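Local coordinates for protein putative glycoside hydrolase (Bacteroides ovatus, PDB 4ONZ) that is a putative glycoside hydrolase, probably built as a five-bladed beta-propeller, whose exact activity is not established, at residues 207-212 / 246-251; 238-243 / 299-304; 242-247 / 264-269; 260-265 / 283-288. All blocks are in the same frame, centred on the assembly; numbering follows the deposited sequence.

Contact 1: 207-212 / 246-251; sequences HAIYAA and TECGPP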
# COMPACT_ATOMS: atom_id res chain seq x y z
N HIS A 207 12.85 4.00 -0.87
CA HIS A 207 13.85 4.97 -1.31
C HIS A 207 14.04 5.05 -2.82
O HIS A 207 14.70 5.95 -3.32
CB HIS A 207 15.20 4.70 -0.65
CG HIS A 207 15.17 4.85 0.83
ND1 HIS A 207 15.50 6.03 1.46
CD2 HIS A 207 14.83 3.98 1.81
CE1 HIS A 207 15.38 5.88 2.77
NE2 HIS A 207 14.97 4.64 3.01
N ALA A 208 13.51 4.06 -3.51
CA ALA A 208 13.52 4.00 -4.96
C ALA A 208 12.41 3.04 -5.34
O ALA A 208 11.93 2.30 -4.49
CB ALA A 208 14.85 3.48 -5.46
N ILE A 209 12.00 3.06 -6.59
CA ILE A 209 11.03 2.11 -7.07
C ILE A 209 11.80 1.02 -7.81
O ILE A 209 12.49 1.30 -8.80
CB ILE A 209 9.99 2.73 -8.02
CG1 ILE A 209 9.23 3.87 -7.34
CG2 ILE A 209 9.04 1.66 -8.55
CD1 ILE A 209 8.33 3.47 -6.20
N TYR A 210 11.69 -0.20 -7.30
CA TYR A 210 12.29 -1.38 -7.88
C TYR A 210 11.18 -2.27 -8.42
O TYR A 210 10.00 -1.92 -8.37
CB TYR A 210 13.03 -2.17 -6.82
CG TYR A 210 14.09 -1.41 -6.05
CD1 TYR A 210 15.36 -1.24 -6.57
CD2 TYR A 210 13.83 -0.91 -4.78
CE1 TYR A 210 16.34 -0.57 -5.87
CE2 TYR A 210 14.81 -0.24 -4.07
CZ TYR A 210 16.07 -0.08 -4.62
OH TYR A 210 17.06 0.59 -3.93
N ALA A 211 11.57 -3.44 -8.92
CA ALA A 211 10.63 -4.42 -9.43
C ALA A 211 11.02 -5.83 -9.01
O ALA A 211 12.15 -6.08 -8.58
CB ALA A 211 10.54 -4.33 -10.94
N ALA A 212 10.05 -6.73 -9.06
CA ALA A 212 10.29 -8.13 -8.75
C ALA A 212 9.28 -8.98 -9.51
O ALA A 212 8.18 -8.52 -9.80
CB ALA A 212 10.18 -8.40 -7.27
N THR A 246 10.53 7.83 -2.84
CA THR A 246 9.60 7.50 -3.94
C THR A 246 9.12 6.12 -3.56
O THR A 246 9.74 5.11 -3.91
CB THR A 246 10.28 7.43 -5.33
OG1 THR A 246 11.40 6.55 -5.28
CG2 THR A 246 10.74 8.81 -5.80
N GLU A 247 8.00 6.08 -2.85
CA GLU A 247 7.49 4.85 -2.25
C GLU A 247 6.20 4.33 -2.88
O GLU A 247 5.24 5.08 -3.08
CB GLU A 247 7.31 5.09 -0.75
CG GLU A 247 6.88 3.86 0.03
CD GLU A 247 7.02 4.01 1.54
OE1 GLU A 247 7.17 5.14 2.03
OE2 GLU A 247 6.97 2.97 2.23
N CYS A 248 6.16 3.03 -3.14
CA CYS A 248 4.99 2.43 -3.77
C CYS A 248 3.72 2.69 -2.98
O CYS A 248 3.71 2.64 -1.75
CB CYS A 248 5.18 0.93 -4.02
SG CYS A 248 6.37 0.57 -5.31
N GLY A 249 2.65 2.96 -3.71
CA GLY A 249 1.34 3.20 -3.13
C GLY A 249 0.54 1.92 -3.27
O GLY A 249 1.02 0.85 -2.92
N PRO A 250 -0.70 2.02 -3.78
CA PRO A 250 -1.53 0.84 -4.01
C PRO A 250 -0.99 0.01 -5.17
O PRO A 250 -0.02 0.41 -5.83
CB PRO A 250 -2.92 1.42 -4.35
CG PRO A 250 -2.68 2.84 -4.72
CD PRO A 250 -1.36 3.27 -4.20
N PRO A 251 -1.58 -1.18 -5.40
CA PRO A 251 -1.20 -2.02 -6.54
C PRO A 251 -1.22 -1.24 -7.85
O PRO A 251 -2.07 -0.39 -8.02
CB PRO A 251 -2.28 -3.10 -6.52
CG PRO A 251 -2.60 -3.25 -5.07
CD PRO A 251 -2.59 -1.84 -4.55
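I209 pushes the tip of its longer branch against the backbone of T246 and the thiol of C248. With CG1 anti to its own carbonyl carbon (chi1 -59°), I209 swings CD1 to 3.1 Å from T246 O, a tight approach of a methyl to a carbonyl oxygen. The same methyl touches C248 SG at 3.6 Å, and so spans from the T246 carbonyl to the C248 thiol. The T246 side chain passes I209 at a slant and leans on the neighbouring residue instead: chi1 of 53° sets OG1 between T246 N and C, facing the backbone of A208, whose CA lies 3.3 Å from OG1. E247, between these two, starts its side chain away from 207-212, and its OE2 hydrogen-bonds with S179, near a bound unknown ligand. Y203 of strand 200-204 touches both I209 and C248, and L261 also packs on I209. The contact thus sets the segment leading into strand 210-214 against strand 245-255, which is not its partner in the sheet; this probably joins adjacent propeller blades. No hydrogen bond crosses it, so van der Waals fit must hold it; T246 OG1, buried with no partner in the model, probably costs some stability.

Contact 2: 238-243 / 299-304; sequences KGHFDS and RLDKPF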
# COMPACT_ATOMS: atom_id res chain seq x y z
N LYS A 238 15.58 16.19 -6.35
CA LYS A 238 15.65 17.47 -5.66
C LYS A 238 14.68 18.44 -6.35
O LYS A 238 14.41 18.33 -7.54
CB LYS A 238 17.08 18.02 -5.64
CG LYS A 238 17.69 18.28 -7.01
CD LYS A 238 19.15 18.71 -6.90
CE LYS A 238 19.75 18.92 -8.29
NZ LYS A 238 21.19 19.28 -8.24
N GLY A 239 14.12 19.37 -5.58
CA GLY A 239 13.20 20.37 -6.12
C GLY A 239 11.77 19.90 -6.33
O GLY A 239 10.90 20.71 -6.68
N HIS A 240 11.50 18.60 -6.14
CA HIS A 240 10.15 18.04 -6.33
C HIS A 240 9.61 17.47 -5.02
O HIS A 240 10.36 17.27 -4.06
CB HIS A 240 10.16 16.94 -7.39
CG HIS A 240 10.40 17.44 -8.78
ND1 HIS A 240 11.66 17.69 -9.27
CD2 HIS A 240 9.54 17.72 -9.78
CE1 HIS A 240 11.56 18.12 -10.52
NE2 HIS A 240 10.29 18.15 -10.85
N PHE A 241 8.31 17.19 -5.02
CA PHE A 241 7.63 16.63 -3.85
C PHE A 241 8.21 15.27 -3.44
O PHE A 241 8.13 14.90 -2.26
CB PHE A 241 6.11 16.46 -4.12
CG PHE A 241 5.79 15.30 -5.01
CD1 PHE A 241 5.89 15.41 -6.38
CD2 PHE A 241 5.38 14.08 -4.47
CE1 PHE A 241 5.59 14.34 -7.21
CE2 PHE A 241 5.11 13.00 -5.28
CZ PHE A 241 5.21 13.13 -6.66
N ASP A 242 8.76 14.53 -4.41
CA ASP A 242 9.35 13.22 -4.15
C ASP A 242 10.86 13.37 -4.07
O ASP A 242 11.62 12.72 -4.80
CB ASP A 242 8.89 12.17 -5.20
CG ASP A 242 9.24 12.53 -6.63
OD1 ASP A 242 9.55 13.70 -6.94
OD2 ASP A 242 9.19 11.62 -7.48
N SER A 243 11.27 14.21 -3.13
CA SER A 243 12.66 14.58 -2.95
C SER A 243 13.44 13.78 -1.92
O SER A 243 14.67 13.81 -1.94
CB SER A 243 12.76 16.08 -2.67
OG SER A 243 11.73 16.52 -1.80
N ARG A 299 5.93 10.92 -15.90
CA ARG A 299 5.95 11.04 -14.44
C ARG A 299 5.45 12.44 -14.08
O ARG A 299 5.83 13.43 -14.73
CB ARG A 299 7.40 10.84 -13.97
CG ARG A 299 7.64 10.80 -12.47
CD ARG A 299 9.12 10.57 -12.25
NE ARG A 299 9.54 10.60 -10.86
CZ ARG A 299 10.80 10.44 -10.46
NH1 ARG A 299 11.77 10.25 -11.36
NH2 ARG A 299 11.12 10.47 -9.18
N LEU A 300 4.55 12.53 -13.11
CA LEU A 300 4.03 13.84 -12.69
C LEU A 300 5.10 14.66 -11.99
O LEU A 300 5.82 14.15 -11.13
CB LEU A 300 2.83 13.69 -11.76
CG LEU A 300 1.61 13.05 -12.41
CD1 LEU A 300 0.48 12.91 -11.40
CD2 LEU A 300 1.16 13.88 -13.59
N ASP A 301 5.22 15.93 -12.38
CA ASP A 301 6.14 16.86 -11.75
C ASP A 301 5.62 17.31 -10.40
O ASP A 301 6.39 17.54 -9.49
CB ASP A 301 6.34 18.10 -12.62
CG ASP A 301 7.24 17.85 -13.81
OD1 ASP A 301 8.05 16.90 -13.75
OD2 ASP A 301 7.15 18.61 -14.78
N LYS A 302 4.30 17.48 -10.33
CA LYS A 302 3.61 17.92 -9.13
C LYS A 302 2.70 16.80 -8.66
O LYS A 302 2.18 16.04 -9.48
CB LYS A 302 2.75 19.15 -9.45
CG LYS A 302 3.53 20.38 -9.90
CD LYS A 302 4.37 20.96 -8.78
CE LYS A 302 5.04 22.26 -9.19
NZ LYS A 302 5.70 22.91 -8.02
N PRO A 303 2.47 16.72 -7.34
CA PRO A 303 1.61 15.65 -6.86
C PRO A 303 0.16 15.84 -7.32
O PRO A 303 -0.28 16.97 -7.54
CB PRO A 303 1.75 15.72 -5.33
CG PRO A 303 2.18 17.12 -5.04
CD PRO A 303 2.87 17.64 -6.26
N PHE A 304 -0.56 14.74 -7.52
CA PHE A 304 -1.96 14.83 -7.93
C PHE A 304 -2.86 14.86 -6.69
O PHE A 304 -4.04 15.18 -6.77
CB PHE A 304 -2.35 13.66 -8.84
CG PHE A 304 -2.55 12.35 -8.13
CD1 PHE A 304 -1.49 11.51 -7.87
CD2 PHE A 304 -3.82 11.95 -7.74
CE1 PHE A 304 -1.69 10.30 -7.22
CE2 PHE A 304 -4.02 10.76 -7.08
CZ PHE A 304 -2.96 9.92 -6.83
O HOH W 1 6.86 18.64 -6.94
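H240 and F241 run past D301 and K302 as two irregular pieces of backbone, with H240 CA 6.8 Å from D301 CA, too wide for direct main-chain pairing. A water spans the gap, accepting from F241 N and donating to D301 O. The chain turns sharply after H240, whose carbonyl oxygen S243 OG meets nearly head-on at 2.7 Å. The H240 ring offers its edge to the other segment, CD2 lying 3.2 Å from D301 O. F241 has chi1 of 75°, which aims its ring at P303: CB of P303 sits over the ring centre in a CH-pi contact, 4.1 Å from the centroid of F241. D242 CB lies on the opposite face, nearer the rim, while the carbonyl oxygens of L300 and D301 line the edge. Beyond this sandwich, R299 stretches out fully and meets D242 tip to tip in a salt bridge, NH2 of R299 to OD2 of D242 at 2.8 Å. The guanidinium stands almost perpendicular to the carboxylate (85°), and NH2 arrives from above the carboxylate plane and meets OD2 alone, OD1 being paired with R237 NE. Y263 OH hydrogen-bonds with both D242 OD2 and R299 NE. The two segments lie against strands 258-266 and 281-288: F241 rests on Y263 of strand 258-266, P303 on C282 of strand 281-288, and R299, ending strand 296-299, on L286 of strand 281-288.

Contact 3: 242-247 / 264-269; sequences DSLLTE and NGKNSG
E247 and N264 form the regular end of this antiparallel pairing, a hydrogen-bonded pair with E247 N to N264 O at 2.8 Å and N264 N to E247 O at 2.7 Å. T246 and G265 follow as a non-hydrogen-bonded pair. Beyond them the backbone breaks into a classic beta bulge, L244 and L245 both facing K266: L244 N donates to K266 O at 2.8 Å, while K266 N reaches L245 O at 3.2 Å from above the carbonyl plane. L245 O also receives a CA-H...O contact from G265. Past the bulge a side chain takes over the bonding, S268 N pointing almost straight at S243 OG (2.8 Å, 173°). The apolar contacts gather around the lysine stem. K266 is extended, with CG anti to its backbone N (chi1 -178°), and runs beside L245, CD of K266 lying 3.9 Å from CD1 of L245; L244 CD1 touches farther along the same chain. L244 CG also packs on S268 CB at 3.7 Å. G265 has no side chain, and D242 CB rests 3.7 Å from its CA, where a CB of G265 would have no room. The contact is the open end of the hairpin 245-255/258-266, whose polar side chains find partners outside the pair: E247 in S179, N264 in the backbone of I324, N267 in that of D273. Chemically, main-chain bonds and the S243 hydroxyl hold the segments, while two leucines pack along the lysine's aliphatic stem.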
# COMPACT_ATOMS: atom_id res chain seq x y z
N ASP A 242 8.76 14.53 -4.41
CA ASP A 242 9.35 13.22 -4.15
C ASP A 242 10.86 13.37 -4.07
O ASP A 242 11.62 12.72 -4.80
CB ASP A 242 8.89 12.17 -5.20
CG ASP A 242 9.24 12.53 -6.63
OD1 ASP A 242 9.55 13.70 -6.94
OD2 ASP A 242 9.19 11.62 -7.48
N SER A 243 11.27 14.21 -3.13
CA SER A 243 12.66 14.58 -2.95
C SER A 243 13.44 13.78 -1.92
O SER A 243 14.67 13.81 -1.94
CB SER A 243 12.76 16.08 -2.67
OG SER A 243 11.73 16.52 -1.80
N LEU A 244 12.75 13.09 -1.01
CA LEU A 244 13.43 12.18 -0.06
C LEU A 244 13.12 10.72 -0.34
O LEU A 244 14.00 9.87 -0.19
CB LEU A 244 13.06 12.49 1.38
CG LEU A 244 13.55 13.81 1.96
CD1 LEU A 244 12.92 14.03 3.32
CD2 LEU A 244 15.08 13.85 2.05
N LEU A 245 11.89 10.42 -0.75
CA LEU A 245 11.48 9.05 -1.01
C LEU A 245 10.54 8.99 -2.19
O LEU A 245 9.84 9.96 -2.48
CB LEU A 245 10.71 8.49 0.18
CG LEU A 245 11.36 8.39 1.54
CD1 LEU A 245 10.34 7.91 2.55
CD2 LEU A 245 12.57 7.45 1.49
N THR A 246 10.53 7.83 -2.84
CA THR A 246 9.60 7.50 -3.94
C THR A 246 9.12 6.12 -3.56
O THR A 246 9.74 5.11 -3.91
CB THR A 246 10.28 7.43 -5.33
OG1 THR A 246 11.40 6.55 -5.28
CG2 THR A 246 10.74 8.81 -5.80
N GLU A 247 8.00 6.08 -2.85
CA GLU A 247 7.49 4.85 -2.25
C GLU A 247 6.20 4.33 -2.88
O GLU A 247 5.24 5.08 -3.08
CB GLU A 247 7.31 5.09 -0.75
CG GLU A 247 6.88 3.86 0.03
CD GLU A 247 7.02 4.01 1.54
OE1 GLU A 247 7.17 5.14 2.03
OE2 GLU A 247 6.97 2.97 2.23
N ASN A 264 3.95 7.37 -3.44
CA ASN A 264 4.03 8.41 -2.45
C ASN A 264 5.42 9.01 -2.39
O ASN A 264 6.42 8.29 -2.28
CB ASN A 264 3.68 7.83 -1.10
CG ASN A 264 2.27 7.30 -1.07
OD1 ASN A 264 1.32 8.07 -1.17
ND2 ASN A 264 2.12 5.99 -0.95
N GLY A 265 5.48 10.34 -2.48
CA GLY A 265 6.75 11.05 -2.41
C GLY A 265 6.85 11.74 -1.07
O GLY A 265 5.88 12.32 -0.60
N LYS A 266 8.01 11.65 -0.43
CA LYS A 266 8.22 12.38 0.81
C LYS A 266 9.04 13.61 0.42
O LYS A 266 10.11 13.48 -0.20
CB LYS A 266 8.92 11.53 1.87
CG LYS A 266 9.12 12.25 3.19
CD LYS A 266 9.85 11.41 4.22
CE LYS A 266 10.12 12.20 5.48
NZ LYS A 266 10.69 11.37 6.57
N ASN A 267 8.57 14.79 0.82
CA ASN A 267 9.19 16.06 0.47
C ASN A 267 10.26 16.51 1.46
O ASN A 267 10.04 16.48 2.67
CB ASN A 267 8.08 17.13 0.39
CG ASN A 267 8.53 18.40 -0.31
OD1 ASN A 267 9.31 18.36 -1.26
ND2 ASN A 267 8.03 19.55 0.16
N SER A 268 11.43 16.89 0.97
CA SER A 268 12.48 17.46 1.82
C SER A 268 12.17 18.93 2.10
O SER A 268 11.83 19.67 1.19
CB SER A 268 13.85 17.40 1.15
OG SER A 268 14.79 18.16 1.90
N GLY A 269 12.34 19.35 3.35
CA GLY A 269 12.13 20.76 3.69
C GLY A 269 13.32 21.63 3.28
O GLY A 269 13.24 22.87 3.33

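Contact 4: 260-265 / 283-288; sequences VLVYNG and AGQLLL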
# COMPACT_ATOMS: atom_id res chain seq x y z
N VAL A 260 0.08 2.36 -14.80
CA VAL A 260 0.17 3.50 -13.90
C VAL A 260 0.45 3.00 -12.48
O VAL A 260 -0.26 2.12 -11.95
CB VAL A 260 -1.10 4.39 -13.91
CG1 VAL A 260 -1.03 5.46 -12.81
CG2 VAL A 260 -1.28 5.05 -15.28
N LEU A 261 1.51 3.54 -11.90
CA LEU A 261 1.84 3.26 -10.51
C LEU A 261 1.57 4.53 -9.73
O LEU A 261 2.17 5.57 -10.01
CB LEU A 261 3.31 2.86 -10.37
CG LEU A 261 3.80 2.65 -8.92
CD1 LEU A 261 3.09 1.49 -8.25
CD2 LEU A 261 5.31 2.45 -8.88
N VAL A 262 0.64 4.46 -8.78
CA VAL A 262 0.42 5.56 -7.86
C VAL A 262 1.47 5.38 -6.75
O VAL A 262 1.58 4.29 -6.16
CB VAL A 262 -1.02 5.58 -7.27
CG1 VAL A 262 -1.12 6.56 -6.11
CG2 VAL A 262 -2.03 5.93 -8.35
N TYR A 263 2.25 6.42 -6.49
CA TYR A 263 3.29 6.32 -5.49
C TYR A 263 3.31 7.54 -4.58
O TYR A 263 2.74 8.58 -4.90
CB TYR A 263 4.66 6.08 -6.14
CG TYR A 263 5.29 7.27 -6.84
CD1 TYR A 263 5.01 7.55 -8.17
CD2 TYR A 263 6.21 8.07 -6.18
CE1 TYR A 263 5.61 8.62 -8.81
CE2 TYR A 263 6.82 9.13 -6.82
CZ TYR A 263 6.52 9.41 -8.12
OH TYR A 263 7.14 10.48 -8.73
N ASN A 264 3.95 7.37 -3.44
CA ASN A 264 4.03 8.41 -2.45
C ASN A 264 5.42 9.01 -2.39
O ASN A 264 6.42 8.29 -2.28
CB ASN A 264 3.68 7.83 -1.10
CG ASN A 264 2.27 7.30 -1.07
OD1 ASN A 264 1.32 8.07 -1.17
ND2 ASN A 264 2.12 5.99 -0.95
N GLY A 265 5.48 10.34 -2.48
CA GLY A 265 6.75 11.05 -2.41
C GLY A 265 6.85 11.74 -1.07
O GLY A 265 5.88 12.32 -0.60
N ALA A 283 1.18 12.45 -3.12
CA ALA A 283 1.09 11.35 -4.07
C ALA A 283 1.33 11.75 -5.53
O ALA A 283 0.81 12.75 -6.00
CB ALA A 283 -0.27 10.69 -3.95
N GLY A 284 2.13 10.95 -6.22
CA GLY A 284 2.41 11.15 -7.64
C GLY A 284 2.00 9.94 -8.43
O GLY A 284 1.45 8.98 -7.89
N GLN A 285 2.23 10.00 -9.74
CA GLN A 285 1.93 8.88 -10.63
C GLN A 285 3.04 8.69 -11.64
O GLN A 285 3.64 9.66 -12.11
CB GLN A 285 0.61 9.06 -11.37
CG GLN A 285 -0.60 8.97 -10.47
CD GLN A 285 -1.92 9.11 -11.22
OE1 GLN A 285 -2.04 8.75 -12.40
NE2 GLN A 285 -2.93 9.61 -10.52
N LEU A 286 3.31 7.43 -11.96
CA LEU A 286 4.33 7.04 -12.90
C LEU A 286 3.62 6.23 -13.98
O LEU A 286 2.85 5.32 -13.66
CB LEU A 286 5.38 6.20 -12.18
CG LEU A 286 6.68 5.83 -12.89
CD1 LEU A 286 7.44 7.09 -13.28
CD2 LEU A 286 7.54 4.94 -12.01
N LEU A 287 3.84 6.59 -15.25
CA LEU A 287 3.28 5.86 -16.38
C LEU A 287 4.41 5.04 -16.98
O LEU A 287 5.43 5.60 -17.40
CB LEU A 287 2.73 6.81 -17.45
CG LEU A 287 2.09 6.10 -18.66
CD1 LEU A 287 0.80 5.40 -18.24
CD2 LEU A 287 1.81 7.07 -19.80
N LEU A 288 4.22 3.73 -17.02
CA LEU A 288 5.23 2.85 -17.59
C LEU A 288 4.68 2.14 -18.80
O LEU A 288 3.47 2.01 -18.96
CB LEU A 288 5.72 1.84 -16.56
CG LEU A 288 6.19 2.53 -15.28
CD1 LEU A 288 5.10 2.46 -14.22
CD2 LEU A 288 7.46 1.91 -14.73
O HOH W 2 4.83 11.79 -9.87
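Y263 has chi1 of 74°, which folds its ring back across the strand pair, and lays one face against G284, whose CA stands 4.2 Å above the plane of the Y263 ring, toward the rim. With no side chain on G284, the ring can lie this close to the backbone; its CE1 goes on to L286, 4.2 Å from CB. On the other side of the sheet Q285 (chi1 -69°) extends beside V262, and its OE1 comes within 3.5 Å of V260 CG1. V260 CG2 in turn meets L287 CD1 at 3.6 Å. Strands 260-265 and 283-288 are antiparallel neighbours, twisted to 144°, in the meander 245-255, 258-266, 281-288, 296-299, consistent with one blade of a beta-propeller. Paired main-chain bonds join L261 with L286 and Y263 with G284, the shortest being L261 N to L286 O and G284 N to Y263 O, both 2.8 Å. CA-H...O contacts fill the alternate positions, for example V260 CA to L286 O at 3.2 Å. The phenol is also gripped: a water donates to Y263 OH and accepts weakly from Q285 N, while the same oxygen also serves the D242-R299 pair. Q285 NE2 is held by the backbone oxygen of I15.

Contacts 3 and 4 share strand 258-266 and are both backbone-bonded pairings, contact 4 regular and wholly buried, contact 3 bulged, with L244 exposed. Contact 1 lies deepest, about 9 Å from the chain centre to its own centre, and uses the continuation of strand 245-255 from contact 3, but packs it against the segment leading into strand 210-214, by van der Waals contact without hydrogen bonds. Contact 2, about 19 Å out and partly exposed, replaces strand pairing with an ion pair, a proline CH-pi contact and a water. Y263 ties the set together: its strand belongs to contact 4, its hydroxyl reaches the D242-R299 pair of contact 2, and its ring touches T246 of contacts 1 and 3.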